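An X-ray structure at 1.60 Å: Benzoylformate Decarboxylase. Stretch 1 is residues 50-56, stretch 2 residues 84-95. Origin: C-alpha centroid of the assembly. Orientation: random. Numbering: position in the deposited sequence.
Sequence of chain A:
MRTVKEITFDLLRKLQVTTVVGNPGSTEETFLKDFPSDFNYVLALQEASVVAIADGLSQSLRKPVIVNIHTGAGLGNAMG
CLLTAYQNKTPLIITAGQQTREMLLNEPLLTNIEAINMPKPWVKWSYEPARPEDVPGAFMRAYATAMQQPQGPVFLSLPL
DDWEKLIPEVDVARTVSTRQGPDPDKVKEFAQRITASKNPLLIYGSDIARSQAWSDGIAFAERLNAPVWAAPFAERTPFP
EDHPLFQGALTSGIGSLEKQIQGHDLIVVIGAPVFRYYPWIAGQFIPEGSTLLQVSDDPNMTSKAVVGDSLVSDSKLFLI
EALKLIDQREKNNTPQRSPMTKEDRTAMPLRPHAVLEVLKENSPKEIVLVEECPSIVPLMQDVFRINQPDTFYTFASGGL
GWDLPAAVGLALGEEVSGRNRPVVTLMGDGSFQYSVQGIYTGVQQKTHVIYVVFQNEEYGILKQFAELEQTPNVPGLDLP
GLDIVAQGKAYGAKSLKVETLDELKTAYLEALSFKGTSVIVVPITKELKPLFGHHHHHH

Stretch 1, residues 50-56: VVAIADG
Stretch 2 (84-95) TAYQNKTPLIIT

Residues 50-56 form part of a longer helix, and residues 84-95 run from the end of a second helix through a turn and loop into a strand that begins at I93. The helices' N-to-C directions differ by 19°, but their axes come no closer than 10.6 Å. The contact buries 294 Å² in total and rests chiefly on D55, L92 and V51.

D55 covers the most surface. D55 CA lies 6.2 Å from A85 CA, and although the CA-to-CB bond of D55 points sideways, chi1 at -167° (t) and chi2 at -17° carry the carboxylate to the second stretch. A buried carboxylate needs donors, and each oxygen receives one here: T90 OG1 donates to D55 OD1 at 2.6 Å, and N88 ND2 to D55 OD2 at 2.9 Å, with an N-H...O angle of 149°. D55 OD2 also packs 3.5 Å from A85 CB. Both donor side chains are m rotamers (chi1 -78° for N88, -52° for T90) and start toward the first helix.

K89, between the two donors, leaves the helix with phi/psi of 61/43 in a Schellman motif: K89 N bonds to Y86 O (3.0 Å) and T90 N to A85 O (3.1 Å). The CA-to-CB bond of K89 points away from the first helix. T90 (-96/130) and L92 (-76/142) are extended, but P91 (-81/59) bends the chain, and L92 N makes a weak hydrogen bond to T90 O at 2.9 Å.

L92, whose CA-to-CB bond points toward the helix, is an mt rotamer and supplies the second stretch's largest apolar share. L92 CD1 lies 4.1 Å from V51 CG1 and 4.3 Å from A54 CB; L92 CD2 lies 4.0 Å from A54 CB and 3.5 Å from A54 O. V51 (chi1 t) also reaches the strand, where V51 CG2 approaches I94 CD1 at 4.5 Å; I94 is mm.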

ATOM      1  N   VAL A  50     -11.122 -15.186 -17.570  1.00  8.73           N
ATOM      2  CA  VAL A  50     -12.034 -15.431 -16.449  1.00  9.24           C
ATOM      3  C   VAL A  50     -12.708 -14.132 -15.987  1.00  9.17           C
ATOM      4  O   VAL A  50     -13.936 -14.044 -15.897  1.00  9.20           O
ATOM      5  CB  VAL A  50     -11.294 -16.055 -15.258  1.00  8.37           C
ATOM      6  CG1 VAL A  50     -12.205 -16.101 -14.033  1.00 10.51           C
ATOM      7  CG2 VAL A  50     -10.786 -17.468 -15.619  1.00  9.80           C
ATOM      8  N   VAL A  51     -11.895 -13.117 -15.720  1.00  6.92           N
ATOM      9  CA  VAL A  51     -12.414 -11.850 -15.219  1.00  7.65           C
ATOM     10  C   VAL A  51     -13.275 -11.146 -16.274  1.00 10.42           C
ATOM     11  O   VAL A  51     -14.363 -10.655 -15.966  1.00  9.29           O
ATOM     12  CB  VAL A  51     -11.275 -10.947 -14.732  1.00  7.77           C
ATOM     13  CG1 VAL A  51     -11.792  -9.530 -14.414  1.00  8.87           C
ATOM     14  CG2 VAL A  51     -10.640 -11.564 -13.487  1.00 10.29           C
ATOM     15  N   ALA A  52     -12.808 -11.111 -17.517  1.00  8.85           N
ATOM     16  CA  ALA A  52     -13.572 -10.420 -18.562  1.00  8.62           C
ATOM     17  C   ALA A  52     -14.921 -11.092 -18.884  1.00  8.33           C
ATOM     18  O   ALA A  52     -15.912 -10.416 -19.140  1.00  9.50           O
ATOM     19  CB  ALA A  52     -12.722 -10.239 -19.827  1.00  9.82           C
ATOM     20  N   ILE A  53     -14.951 -12.419 -18.882  1.00 10.19           N
ATOM     21  CA  ILE A  53     -16.205 -13.159 -19.060  1.00  8.83           C
ATOM     22  C   ILE A  53     -17.185 -12.779 -17.941  1.00 10.17           C
ATOM     23  O   ILE A  53     -18.361 -12.466 -18.187  1.00  9.16           O
ATOM     24  CB  ILE A  53     -15.940 -14.673 -19.064  1.00  7.72           C
ATOM     25  CG1 ILE A  53     -15.167 -15.060 -20.330  1.00  7.86           C
ATOM     26  CG2 ILE A  53     -17.251 -15.462 -18.993  1.00  9.10           C
ATOM     27  CD1 ILE A  53     -14.651 -16.506 -20.306  1.00 11.44           C
ATOM     28  N   ALA A  54     -16.705 -12.813 -16.704  1.00  8.65           N
ATOM     29  CA  ALA A  54     -17.530 -12.421 -15.568  1.00 10.18           C
ATOM     30  C   ALA A  54     -18.026 -10.973 -15.694  1.00  9.15           C
ATOM     31  O   ALA A  54     -19.171 -10.669 -15.376  1.00 10.07           O
ATOM     32  CB  ALA A  54     -16.762 -12.619 -14.257  1.00 10.45           C
ATOM     33  N   ASP A  55     -17.154 -10.090 -16.166  1.00  9.34           N
ATOM     34  CA  ASP A  55     -17.475  -8.676 -16.352  1.00  7.90           C
ATOM     35  C   ASP A  55     -18.626  -8.555 -17.358  1.00  9.19           C
ATOM     36  O   ASP A  55     -19.665  -7.961 -17.063  1.00 11.51           O
ATOM     37  CB  ASP A  55     -16.218  -7.935 -16.836  1.00 10.53           C
ATOM     38  CG  ASP A  55     -16.345  -6.421 -16.766  1.00 11.19           C
ATOM     39  OD1 ASP A  55     -17.471  -5.906 -16.662  1.00 11.41           O
ATOM     40  OD2 ASP A  55     -15.295  -5.738 -16.841  1.00 11.50           O
ATOM     41  N   GLY A  56     -18.465  -9.156 -18.535  1.00  9.10           N
ATOM     42  CA  GLY A  56     -19.526  -9.144 -19.534  1.00 10.45           C
ATOM     43  C   GLY A  56     -20.851  -9.681 -18.996  1.00 12.09           C
ATOM     44  O   GLY A  56     -21.910  -9.073 -19.202  1.00 10.80           O
ATOM     45  N   THR A  84      -9.726  -3.108 -15.749  1.00  8.70           N
ATOM     46  CA  THR A  84     -10.809  -2.759 -16.656  1.00  8.96           C
ATOM     47  C   THR A  84     -12.188  -2.905 -15.993  1.00  9.95           C
ATOM     48  O   THR A  84     -13.057  -2.043 -16.157  1.00  9.33           O
ATOM     49  CB  THR A  84     -10.708  -3.575 -17.945  1.00 10.15           C
ATOM     50  OG1 THR A  84      -9.463  -3.259 -18.591  1.00 10.62           O
ATOM     51  CG2 THR A  84     -11.885  -3.274 -18.878  1.00 11.50           C
ATOM     52  N   ALA A  85     -12.384  -3.975 -15.225  1.00  8.22           N
ATOM     53  CA  ALA A  85     -13.646  -4.137 -14.485  1.00  9.73           C
ATOM     54  C   ALA A  85     -13.879  -2.956 -13.534  1.00  9.88           C
ATOM     55  O   ALA A  85     -15.001  -2.470 -13.383  1.00  9.28           O
ATOM     56  CB  ALA A  85     -13.647  -5.445 -13.711  1.00  9.63           C
ATOM     57  N   TYR A  86     -12.813  -2.493 -12.889  1.00  9.70           N
ATOM     58  CA  TYR A  86     -12.901  -1.357 -11.985  1.00  9.79           C
ATOM     59  C   TYR A  86     -13.355  -0.107 -12.747  1.00  9.89           C
ATOM     60  O   TYR A  86     -14.258   0.600 -12.303  1.00 11.07           O
ATOM     61  CB  TYR A  86     -11.539  -1.111 -11.319  1.00  8.68           C
ATOM     62  CG  TYR A  86     -11.547  -0.052 -10.253  1.00 10.24           C
ATOM     63  CD1 TYR A  86     -11.302   1.282 -10.576  1.00 11.46           C
ATOM     64  CD2 TYR A  86     -11.786  -0.385  -8.914  1.00  9.90           C
ATOM     65  CE1 TYR A  86     -11.295   2.270  -9.587  1.00 13.22           C
ATOM     66  CE2 TYR A  86     -11.788   0.595  -7.925  1.00 12.69           C
ATOM     67  CZ  TYR A  86     -11.540   1.911  -8.270  1.00 14.71           C
ATOM     68  OH  TYR A  86     -11.535   2.879  -7.294  1.00 13.69           O
ATOM     69  N   GLN A  87     -12.743   0.166 -13.896  1.00 10.77           N
ATOM     70  CA  GLN A  87     -13.103   1.365 -14.652  1.00  9.38           C
ATOM     71  C   GLN A  87     -14.477   1.244 -15.334  1.00 10.67           C
ATOM     72  O   GLN A  87     -15.147   2.247 -15.563  1.00 10.90           O
ATOM     73  CB  GLN A  87     -11.978   1.759 -15.630  1.00 10.10           C
ATOM     74  CG  GLN A  87     -10.688   2.112 -14.871  1.00 13.06           C
ATOM     75  CD  GLN A  87      -9.650   2.826 -15.704  1.00 14.58           C
ATOM     76  OE1 GLN A  87      -9.513   2.571 -16.898  1.00 13.28           O
ATOM     77  NE2 GLN A  87      -8.898   3.730 -15.067  1.00 15.54           N
ATOM     78  N   ASN A  88     -14.897   0.010 -15.614  1.00 10.09           N
ATOM     79  CA  ASN A  88     -16.247  -0.288 -16.126  1.00  9.47           C
ATOM     80  C   ASN A  88     -17.305  -0.120 -15.025  1.00 10.82           C
ATOM     81  O   ASN A  88     -18.511  -0.098 -15.312  1.00 10.56           O
ATOM     82  CB  ASN A  88     -16.331  -1.742 -16.610  1.00  8.95           C
ATOM     83  CG  ASN A  88     -15.702  -1.966 -17.980  1.00 11.76           C
ATOM     84  OD1 ASN A  88     -15.419  -1.023 -18.731  1.00 11.59           O
ATOM     85  ND2 ASN A  88     -15.492  -3.238 -18.318  1.00 12.65           N
ATOM     86  N   LYS A  89     -16.847  -0.047 -13.775  1.00  9.31           N
ATOM     87  CA  LYS A  89     -17.727  -0.013 -12.597  1.00 11.19           C
ATOM     88  C   LYS A  89     -18.599  -1.264 -12.460  1.00 11.47           C
ATOM     89  O   LYS A  89     -19.787  -1.190 -12.128  1.00 12.18           O
ATOM     90  CB  LYS A  89     -18.561   1.270 -12.571  1.00 12.42           C
ATOM     91  CG  LYS A  89     -17.699   2.497 -12.264  1.00 15.46           C
ATOM     92  CD  LYS A  89     -18.506   3.771 -12.075  1.00 18.21           C
ATOM     93  CE  LYS A  89     -19.031   4.322 -13.395  1.00 16.37           C
ATOM     94  NZ  LYS A  89     -19.298   5.791 -13.249  1.00 16.28           N
ATOM     95  N   THR A  90     -17.993  -2.426 -12.698  1.00 10.16           N
ATOM     96  CA  THR A  90     -18.733  -3.684 -12.655  1.00  7.90           C
ATOM     97  C   THR A  90     -18.566  -4.310 -11.284  1.00 10.28           C
ATOM     98  O   THR A  90     -17.451  -4.448 -10.802  1.00 11.21           O
ATOM     99  CB  THR A  90     -18.190  -4.664 -13.700  1.00  8.74           C
ATOM    100  OG1 THR A  90     -18.144  -4.016 -14.978  1.00 10.95           O
ATOM    101  CG2 THR A  90     -19.055  -5.930 -13.773  1.00 10.30           C
ATOM    102  N   PRO A  91     -19.682  -4.695 -10.652  1.00 10.07           N
ATOM    103  CA  PRO A  91     -19.643  -5.202  -9.275  1.00 11.08           C
ATOM    104  C   PRO A  91     -19.225  -6.681  -9.165  1.00  9.91           C
ATOM    105  O   PRO A  91     -19.982  -7.482  -8.619  1.00 11.94           O
ATOM    106  CB  PRO A  91     -21.083  -5.000  -8.800  1.00 14.15           C
ATOM    107  CG  PRO A  91     -21.911  -5.120 -10.044  1.00 12.85           C
ATOM    108  CD  PRO A  91     -21.061  -4.546 -11.158  1.00 11.80           C
ATOM    109  N   LEU A  92     -18.035  -7.023  -9.655  1.00 10.69           N
ATOM    110  CA  LEU A  92     -17.542  -8.395  -9.553  1.00  8.82           C
ATOM    111  C   LEU A  92     -17.063  -8.703  -8.142  1.00  9.31           C
ATOM    112  O   LEU A  92     -16.474  -7.845  -7.469  1.00 11.73           O
ATOM    113  CB  LEU A  92     -16.381  -8.620 -10.525  1.00  8.82           C
ATOM    114  CG  LEU A  92     -16.682  -8.408 -11.993  1.00  9.81           C
ATOM    115  CD1 LEU A  92     -15.430  -8.767 -12.803  1.00 12.51           C
ATOM    116  CD2 LEU A  92     -17.897  -9.275 -12.413  1.00  9.78           C
ATOM    117  N   ILE A  93     -17.322  -9.927  -7.693  1.00  8.49           N
ATOM    118  CA  ILE A  93     -16.730 -10.401  -6.451  1.00 11.05           C
ATOM    119  C   ILE A  93     -15.571 -11.323  -6.808  1.00  9.88           C
ATOM    120  O   ILE A  93     -15.775 -12.488  -7.195  1.00 10.16           O
ATOM    121  CB  ILE A  93     -17.769 -11.107  -5.567  1.00 12.55           C
ATOM    122  CG1 ILE A  93     -18.880 -10.116  -5.203  1.00 13.08           C
ATOM    123  CG2 ILE A  93     -17.105 -11.665  -4.301  1.00 10.79           C
ATOM    124  CD1 ILE A  93     -20.035 -10.737  -4.430  1.00 14.42           C
ATOM    125  N   ILE A  94     -14.357 -10.785  -6.717  1.00  8.31           N
ATOM    126  CA  ILE A  94     -13.166 -11.545  -7.077  1.00  9.44           C
ATOM    127  C   ILE A  94     -12.718 -12.381  -5.891  1.00 10.71           C
ATOM    128  O   ILE A  94     -12.405 -11.841  -4.829  1.00 12.31           O
ATOM    129  CB  ILE A  94     -11.990 -10.638  -7.497  1.00 10.35           C
ATOM    130  CG1 ILE A  94     -12.402  -9.596  -8.558  1.00  9.83           C
ATOM    131  CG2 ILE A  94     -10.813 -11.509  -7.972  1.00 12.49           C
ATOM    132  CD1 ILE A  94     -12.906 -10.164  -9.861  1.00 10.67           C
ATOM    133  N   THR A  95     -12.691 -13.699  -6.052  1.00  8.47           N
ATOM    134  CA  THR A  95     -12.196 -14.552  -4.980  1.00 10.95           C
ATOM    135  C   THR A  95     -10.979 -15.330  -5.446  1.00 12.38           C
ATOM    136  O   THR A  95     -10.927 -15.788  -6.581  1.00 12.28           O
ATOM    137  CB  THR A  95     -13.269 -15.526  -4.454  1.00 12.64           C
ATOM    138  OG1 THR A  95     -13.532 -16.547  -5.429  1.00 12.57           O
ATOM    139  CG2 THR A  95     -14.553 -14.775  -4.149  1.00 14.63           C
TER